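Local coordinates for amidohydrolase 3 domain-containing protein (Pyrococcus furiosus, PDB 3ICJ), which probably hydrolyses carbon-nitrogen bonds other than peptide bonds, as a zinc-dependent member of the amidohydrolase family whose substrate is not established, at residues 362-373 / 384-395. Sequence-based numbering, arbitrary orientation.
With ZN (zinc ion), chain C.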
ATOM      1  N   PHE A 362      20.221  -1.435   9.380  1.00 37.40           N
ATOM      2  CA  PHE A 362      19.927  -2.849   9.628  1.00 39.78           C
ATOM      3  C   PHE A 362      21.173  -3.637  10.018  1.00 40.61           C
ATOM      4  O   PHE A 362      21.115  -4.489  10.908  1.00 39.36           O
ATOM      5  CB  PHE A 362      19.249  -3.517   8.415  1.00 34.29           C
ATOM      6  CG  PHE A 362      17.865  -3.011   8.122  1.00 38.69           C
ATOM      7  CD1 PHE A 362      17.031  -2.567   9.140  1.00 37.96           C
ATOM      8  CD2 PHE A 362      17.386  -2.999   6.812  1.00 42.24           C
ATOM      9  CE1 PHE A 362      15.747  -2.100   8.860  1.00 47.25           C
ATOM     10  CE2 PHE A 362      16.107  -2.534   6.522  1.00 37.91           C
ATOM     11  CZ  PHE A 362      15.286  -2.085   7.543  1.00 40.18           C
ATOM     12  N   GLU A 363      22.283  -3.351   9.343  1.00 36.52           N
ATOM     13  CA  GLU A 363      23.569  -3.959   9.648  1.00 38.66           C
ATOM     14  C   GLU A 363      24.005  -3.684  11.077  1.00 39.82           C
ATOM     15  O   GLU A 363      24.378  -4.607  11.796  1.00 41.34           O
ATOM     16  CB  GLU A 363      24.647  -3.415   8.728  1.00 44.61           C
ATOM     17  CG  GLU A 363      25.130  -4.378   7.691  1.00 62.40           C
ATOM     18  CD  GLU A 363      26.625  -4.286   7.476  1.00 63.37           C
ATOM     19  OE1 GLU A 363      27.332  -5.269   7.779  1.00 65.34           O
ATOM     20  OE2 GLU A 363      27.088  -3.227   7.014  1.00 61.96           O
ATOM     21  N   GLU A 364      23.958  -2.412  11.474  1.00 41.14           N
ATOM     22  CA  GLU A 364      24.458  -1.982  12.782  1.00 44.40           C
ATOM     23  C   GLU A 364      23.615  -2.565  13.902  1.00 41.83           C
ATOM     24  O   GLU A 364      24.146  -3.044  14.899  1.00 34.81           O
ATOM     25  CB  GLU A 364      24.496  -0.452  12.881  1.00 44.15           C
ATOM     26  CG  GLU A 364      24.685   0.078  14.304  1.00 50.71           C
ATOM     27  CD  GLU A 364      24.954   1.561  14.365  1.00 49.74           C
ATOM     28  OE1 GLU A 364      25.590   2.097  13.431  1.00 46.58           O
ATOM     29  OE2 GLU A 364      24.528   2.188  15.358  1.00 49.89           O
ATOM     30  N   ALA A 365      22.299  -2.544  13.714  1.00 36.79           N
ATOM     31  CA  ALA A 365      21.368  -3.075  14.712  1.00 40.68           C
ATOM     32  C   ALA A 365      21.226  -4.609  14.669  1.00 38.88           C
ATOM     33  O   ALA A 365      20.521  -5.180  15.494  1.00 41.81           O
ATOM     34  CB  ALA A 365      20.002  -2.406  14.561  1.00 34.54           C
ATOM     35  N   GLU A 366      21.891  -5.247  13.702  1.00 38.15           N
ATOM     36  CA  GLU A 366      21.836  -6.702  13.467  1.00 41.92           C
ATOM     37  C   GLU A 366      20.397  -7.163  13.337  1.00 45.89           C
ATOM     38  O   GLU A 366      19.981  -8.140  13.960  1.00 37.71           O
ATOM     39  CB  GLU A 366      22.594  -7.475  14.566  1.00 42.49           C
ATOM     40  CG  GLU A 366      24.082  -7.164  14.576  1.00 42.87           C
ATOM     41  CD  GLU A 366      24.746  -7.510  15.900  1.00 59.53           C
ATOM     42  OE1 GLU A 366      24.379  -6.932  16.951  1.00 62.13           O
ATOM     43  OE2 GLU A 366      25.652  -8.356  15.880  1.00 54.00           O
ATOM     44  N   PHE A 367      19.642  -6.429  12.520  1.00 36.62           N
ATOM     45  CA  PHE A 367      18.217  -6.566  12.484  1.00 40.48           C
ATOM     46  C   PHE A 367      17.817  -6.774  11.030  1.00 39.18           C
ATOM     47  O   PHE A 367      18.161  -5.976  10.174  1.00 45.30           O
ATOM     48  CB  PHE A 367      17.574  -5.284  13.053  1.00 39.35           C
ATOM     49  CG  PHE A 367      16.058  -5.338  13.145  1.00 40.89           C
ATOM     50  CD1 PHE A 367      15.440  -5.814  14.299  1.00 42.90           C
ATOM     51  CD2 PHE A 367      15.258  -4.866  12.099  1.00 38.88           C
ATOM     52  CE1 PHE A 367      14.038  -5.841  14.404  1.00 45.60           C
ATOM     53  CE2 PHE A 367      13.865  -4.909  12.184  1.00 42.28           C
ATOM     54  CZ  PHE A 367      13.258  -5.403  13.348  1.00 45.67           C
ATOM     55  N   SER A 368      17.085  -7.832  10.741  1.00 42.67           N
ATOM     56  CA  SER A 368      16.684  -8.071   9.354  1.00 47.29           C
ATOM     57  C   SER A 368      15.322  -7.425   9.084  1.00 44.97           C
ATOM     58  O   SER A 368      14.280  -8.015   9.359  1.00 41.95           O
ATOM     59  CB  SER A 368      16.706  -9.567   9.031  1.00 55.42           C
ATOM     60  OG  SER A 368      17.023  -9.768   7.660  1.00 64.67           O
ATOM     61  N   GLY A 369      15.343  -6.193   8.580  1.00 38.93           N
ATOM     62  CA  GLY A 369      14.115  -5.437   8.403  1.00 39.69           C
ATOM     63  C   GLY A 369      13.604  -5.583   6.991  1.00 39.30           C
ATOM     64  O   GLY A 369      14.054  -6.452   6.239  1.00 36.33           O
ATOM     65  N   ARG A 370      12.636  -4.746   6.638  1.00 35.17           N
ATOM     66  CA  ARG A 370      12.185  -4.679   5.285  1.00 37.87           C
ATOM     67  C   ARG A 370      12.355  -3.273   4.730  1.00 34.48           C
ATOM     68  O   ARG A 370      12.323  -2.283   5.474  1.00 36.22           O
ATOM     69  CB  ARG A 370      10.730  -5.209   5.101  1.00 34.62           C
ATOM     70  CG  ARG A 370       9.716  -4.640   6.038  1.00 36.63           C
ATOM     71  CD  ARG A 370       8.324  -5.257   5.828  1.00 35.59           C
ATOM     72  NE  ARG A 370       7.628  -4.640   4.688  1.00 37.09           N
ATOM     73  CZ  ARG A 370       6.382  -4.929   4.318  1.00 42.25           C
ATOM     74  NH1 ARG A 370       5.682  -5.855   4.969  1.00 39.36           N
ATOM     75  NH2 ARG A 370       5.840  -4.303   3.280  1.00 37.88           N
ATOM     76  N   ILE A 371      12.517  -3.206   3.410  1.00 37.27           N
ATOM     77  CA  ILE A 371      12.613  -1.941   2.694  1.00 37.62           C
ATOM     78  C   ILE A 371      11.412  -1.820   1.750  1.00 35.13           C
ATOM     79  O   ILE A 371      11.106  -2.736   0.985  1.00 41.33           O
ATOM     80  CB  ILE A 371      13.991  -1.795   1.921  1.00 33.39           C
ATOM     81  CG1 ILE A 371      15.144  -1.632   2.907  1.00 34.97           C
ATOM     82  CG2 ILE A 371      13.967  -0.611   0.937  1.00 32.07           C
ATOM     83  CD1 ILE A 371      16.537  -1.705   2.230  1.00 38.03           C
ATOM     84  N   GLU A 372      10.713  -0.695   1.854  1.00 33.82           N
ATOM     85  CA  GLU A 372       9.617  -0.369   0.968  1.00 34.01           C
ATOM     86  C   GLU A 372      10.191   0.402  -0.220  1.00 37.70           C
ATOM     87  O   GLU A 372      10.988   1.335  -0.034  1.00 37.41           O
ATOM     88  CB  GLU A 372       8.596   0.529   1.687  1.00 36.39           C
ATOM     89  CG  GLU A 372       8.262   0.051   3.096  1.00 38.89           C
ATOM     90  CD  GLU A 372       7.861  -1.412   3.099  1.00 42.99           C
ATOM     91  OE1 GLU A 372       6.834  -1.742   2.478  1.00 37.79           O
ATOM     92  OE2 GLU A 372       8.589  -2.236   3.697  1.00 46.71           O
ATOM     93  N   HIS A 373       9.749   0.004  -1.413  1.00 35.70           N
ATOM     94  CA  HIS A 373      10.119   0.565  -2.736  1.00 37.81           C
ATOM     95  C   HIS A 373      11.432   0.036  -3.299  1.00 39.30           C
ATOM     96  O   HIS A 373      11.422  -0.617  -4.352  1.00 42.36           O
ATOM     97  CB  HIS A 373      10.021   2.101  -2.800  1.00 41.86           C
ATOM     98  CG  HIS A 373       8.757   2.639  -2.199  1.00 43.39           C
ATOM     99  ND1 HIS A 373       7.510   2.325  -2.690  1.00 56.27           N
ATOM    100  CD2 HIS A 373       8.545   3.412  -1.108  1.00 45.50           C
ATOM    101  CE1 HIS A 373       6.582   2.901  -1.946  1.00 60.31           C
ATOM    102  NE2 HIS A 373       7.186   3.567  -0.978  1.00 52.14           N
ATOM    103  N   ARG A 384      24.955  -6.905  -0.306  1.00 36.45           N
ATOM    104  CA  ARG A 384      24.556  -6.524   1.051  1.00 39.70           C
ATOM    105  C   ARG A 384      23.115  -6.929   1.337  1.00 39.32           C
ATOM    106  O   ARG A 384      22.810  -7.359   2.441  1.00 38.19           O
ATOM    107  CB  ARG A 384      24.674  -5.014   1.270  1.00 42.83           C
ATOM    108  CG  ARG A 384      26.083  -4.463   1.272  1.00 50.31           C
ATOM    109  CD  ARG A 384      26.053  -2.994   1.655  1.00 43.72           C
ATOM    110  NE  ARG A 384      25.928  -2.813   3.102  1.00 44.92           N
ATOM    111  CZ  ARG A 384      25.627  -1.657   3.688  1.00 46.08           C
ATOM    112  NH1 ARG A 384      25.570  -1.577   5.010  1.00 41.28           N
ATOM    113  NH2 ARG A 384      25.387  -0.577   2.954  1.00 44.43           N
ATOM    114  N   ILE A 385      22.247  -6.776   0.335  1.00 38.47           N
ATOM    115  CA  ILE A 385      20.824  -7.117   0.438  1.00 36.60           C
ATOM    116  C   ILE A 385      20.649  -8.622   0.599  1.00 38.20           C
ATOM    117  O   ILE A 385      19.917  -9.070   1.479  1.00 35.70           O
ATOM    118  CB  ILE A 385      20.028  -6.550  -0.781  1.00 35.09           C
ATOM    119  CG1 ILE A 385      19.987  -5.017  -0.712  1.00 33.69           C
ATOM    120  CG2 ILE A 385      18.589  -7.094  -0.847  1.00 36.42           C
ATOM    121  CD1 ILE A 385      19.521  -4.340  -1.993  1.00 42.18           C
ATOM    122  N   LYS A 386      21.356  -9.390  -0.233  1.00 38.64           N
ATOM    123  CA  LYS A 386      21.374 -10.853  -0.156  1.00 42.42           C
ATOM    124  C   LYS A 386      21.845 -11.333   1.225  1.00 43.32           C
ATOM    125  O   LYS A 386      21.167 -12.151   1.850  1.00 39.99           O
ATOM    126  CB  LYS A 386      22.292 -11.423  -1.252  1.00 36.26           C
ATOM    127  CG  LYS A 386      22.280 -12.936  -1.404  1.00 46.53           C
ATOM    128  CD  LYS A 386      23.315 -13.330  -2.470  1.00 44.97           C
ATOM    129  CE  LYS A 386      23.737 -14.789  -2.365  1.00 61.53           C
ATOM    130  NZ  LYS A 386      22.738 -15.683  -3.001  1.00 70.90           N
ATOM    131  N   GLU A 387      22.986 -10.795   1.687  1.00 38.87           N
ATOM    132  CA  GLU A 387      23.673 -11.234   2.917  1.00 38.13           C
ATOM    133  C   GLU A 387      22.905 -10.905   4.200  1.00 38.30           C
ATOM    134  O   GLU A 387      22.885 -11.704   5.136  1.00 38.24           O
ATOM    135  CB  GLU A 387      25.127 -10.691   2.934  1.00 45.79           C
ATOM    136  CG  GLU A 387      25.678 -10.088   4.240  1.00 61.89           C
ATOM    137  CD  GLU A 387      26.657  -8.912   3.988  1.00 77.16           C
ATOM    138  OE1 GLU A 387      26.505  -7.848   4.632  1.00 75.18           O
ATOM    139  OE2 GLU A 387      27.570  -9.037   3.135  1.00 71.70           O
ATOM    140  N   LEU A 388      22.269  -9.733   4.227  1.00 37.49           N
ATOM    141  CA  LEU A 388      21.439  -9.296   5.348  1.00 37.75           C
ATOM    142  C   LEU A 388      19.999  -9.824   5.263  1.00 41.39           C
ATOM    143  O   LEU A 388      19.214  -9.605   6.197  1.00 40.74           O
ATOM    144  CB  LEU A 388      21.399  -7.764   5.407  1.00 36.33           C
ATOM    145  CG  LEU A 388      22.658  -6.970   5.766  1.00 47.68           C
ATOM    146  CD1 LEU A 388      22.410  -5.486   5.499  1.00 41.96           C
ATOM    147  CD2 LEU A 388      23.092  -7.240   7.220  1.00 52.78           C
ATOM    148  N   LYS A 389      19.656 -10.474   4.139  1.00 36.98           N
ATOM    149  CA  LYS A 389      18.306 -11.059   3.896  1.00 36.24           C
ATOM    150  C   LYS A 389      17.179 -10.032   4.104  1.00 38.95           C
ATOM    151  O   LYS A 389      16.116 -10.350   4.662  1.00 38.45           O
ATOM    152  CB  LYS A 389      18.067 -12.308   4.772  1.00 40.86           C
ATOM    153  CG  LYS A 389      19.168 -13.391   4.711  1.00 49.12           C
ATOM    154  CD  LYS A 389      18.892 -14.494   5.742  1.00 57.86           C
ATOM    155  CE  LYS A 389      19.743 -15.735   5.493  1.00 63.78           C
ATOM    156  NZ  LYS A 389      21.101 -15.602   6.072  1.00 63.35           N
ATOM    157  N   VAL A 390      17.422  -8.801   3.650  1.00 41.31           N
ATOM    158  CA  VAL A 390      16.438  -7.718   3.752  1.00 40.45           C
ATOM    159  C   VAL A 390      15.239  -8.027   2.861  1.00 41.87           C
ATOM    160  O   VAL A 390      15.396  -8.343   1.673  1.00 41.17           O
ATOM    161  CB  VAL A 390      17.028  -6.357   3.321  1.00 41.89           C
ATOM    162  CG1 VAL A 390      16.031  -5.221   3.610  1.00 41.52           C
ATOM    163  CG2 VAL A 390      18.352  -6.096   4.037  1.00 45.29           C
ATOM    164  N   ARG A 391      14.048  -7.938   3.437  1.00 36.90           N
ATOM    165  CA  ARG A 391      12.822  -8.157   2.691  1.00 33.30           C
ATOM    166  C   ARG A 391      12.473  -6.864   1.973  1.00 36.86           C
ATOM    167  O   ARG A 391      12.757  -5.779   2.483  1.00 40.15           O
ATOM    168  CB  ARG A 391      11.717  -8.585   3.640  1.00 35.69           C
ATOM    169  CG  ARG A 391      11.951  -9.984   4.235  1.00 37.69           C
ATOM    170  CD  ARG A 391      11.178 -10.196   5.520  1.00 34.90           C
ATOM    171  NE  ARG A 391      11.779  -9.521   6.673  1.00 35.89           N
ATOM    172  CZ  ARG A 391      11.162  -8.622   7.445  1.00 41.75           C
ATOM    173  NH1 ARG A 391       9.902  -8.289   7.222  1.00 34.43           N
ATOM    174  NH2 ARG A 391      11.802  -8.066   8.472  1.00 35.15           N
ATOM    175  N   ILE A 392      11.892  -6.972   0.782  1.00 33.55           N
ATOM    176  CA  ILE A 392      11.625  -5.802  -0.060  1.00 35.76           C
ATOM    177  C   ILE A 392      10.179  -5.835  -0.568  1.00 35.86           C
ATOM    178  O   ILE A 392       9.700  -6.850  -1.044  1.00 36.36           O
ATOM    179  CB  ILE A 392      12.606  -5.705  -1.270  1.00 36.66           C
ATOM    180  CG1 ILE A 392      14.041  -5.426  -0.782  1.00 37.17           C
ATOM    181  CG2 ILE A 392      12.178  -4.592  -2.228  1.00 39.30           C
ATOM    182  CD1 ILE A 392      15.118  -5.687  -1.840  1.00 43.28           C
ATOM    183  N   SER A 393       9.485  -4.718  -0.412  1.00 34.51           N
ATOM    184  CA  SER A 393       8.179  -4.549  -1.014  1.00 36.85           C
ATOM    185  C   SER A 393       8.283  -3.574  -2.194  1.00 39.94           C
ATOM    186  O   SER A 393       8.624  -2.400  -2.011  1.00 45.76           O
ATOM    187  CB  SER A 393       7.186  -4.039   0.017  1.00 45.02           C
ATOM    188  OG  SER A 393       5.871  -4.310  -0.424  1.00 45.47           O
ATOM    189  N   ALA A 394       7.981  -4.072  -3.388  1.00 41.78           N
ATOM    190  CA  ALA A 394       8.098  -3.290  -4.621  1.00 39.59           C
ATOM    191  C   ALA A 394       6.744  -3.152  -5.311  1.00 38.04           C
ATOM    192  O   ALA A 394       5.868  -4.012  -5.171  1.00 39.93           O
ATOM    193  CB  ALA A 394       9.113  -3.926  -5.544  1.00 40.72           C
ATOM    194  N   GLN A 395       6.590  -2.064  -6.066  1.00 38.47           N
ATOM    195  CA  GLN A 395       5.338  -1.692  -6.714  1.00 39.17           C
ATOM    196  C   GLN A 395       5.543  -1.701  -8.234  1.00 39.03           C
ATOM    197  O   GLN A 395       6.061  -0.717  -8.797  1.00 41.39           O
ATOM    198  CB  GLN A 395       4.862  -0.299  -6.235  1.00 36.67           C
ATOM    199  CG  GLN A 395       4.522  -0.194  -4.729  1.00 41.55           C
ATOM    200  CD  GLN A 395       5.762  -0.145  -3.819  1.00 54.95           C
ATOM    201  OE1 GLN A 395       6.778   0.471  -4.167  1.00 56.25           O
ATOM    202  NE2 GLN A 395       5.681  -0.796  -2.652  1.00 49.53           N
TER
HETATM  203 ZN    ZN C 602       6.782   5.102   0.816  0.50 66.73          ZN
HETATM  204  O   HOH W   1      14.487  -9.938   6.775  1.00 52.91           O
HETATM  205  O   HOH W   2       8.912  -0.400  -6.247  1.00 48.92           O
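Strands 370-371 and 391-394 run parallel, Arg-370 beside Arg-391, and the backbone ladder runs from Arg-391 N on Gly-369 O to His-373 N on Ser-393 O (2.7 Å). Beyond it, Gln-395 folds back, its chain bent at chi2 (75°), and sets OE1 at the edge of the His-373 imidazole. There ND1 donates to OE1, a very short contact whose exact length is doubtful; His-373 NE2 binds zinc at 2.4 Å, so the ring is held at both nitrogens. His-348 binds the same ion. Arg-370 grips Glu-372 side-on, NE to OE2 and NH2 to OE1, and OE1 also bonds His-101, a ligand of the other zinc. At the opposite end of the ladder, Arg-391 lays one guanidinium face over Arg-370 CB and sends NH2 to Ser-368 O (2.6 Å), the oxygen lying in the guanidinium plane; Asp-344 pairs with the same nitrogen. Ser-368 OG donates to Leu-388 O at 2.6 Å, tying the loop to a Schellman-capped helix end. Val-390 CG1 packs on Ile-371 CG1 (3.8 Å) and the Phe-362 ring. Farther out, Glu-363 OE2 salt-bridges Arg-384 NH1 (3.0 Å), also paired with Asp-360. Both strands and helix 379-388 form a right-handed beta-alpha-beta crossover of the amidohydrolase barrel, helix 352-365 packing against it and the metal-binding histidine at the first strand's C-terminal end.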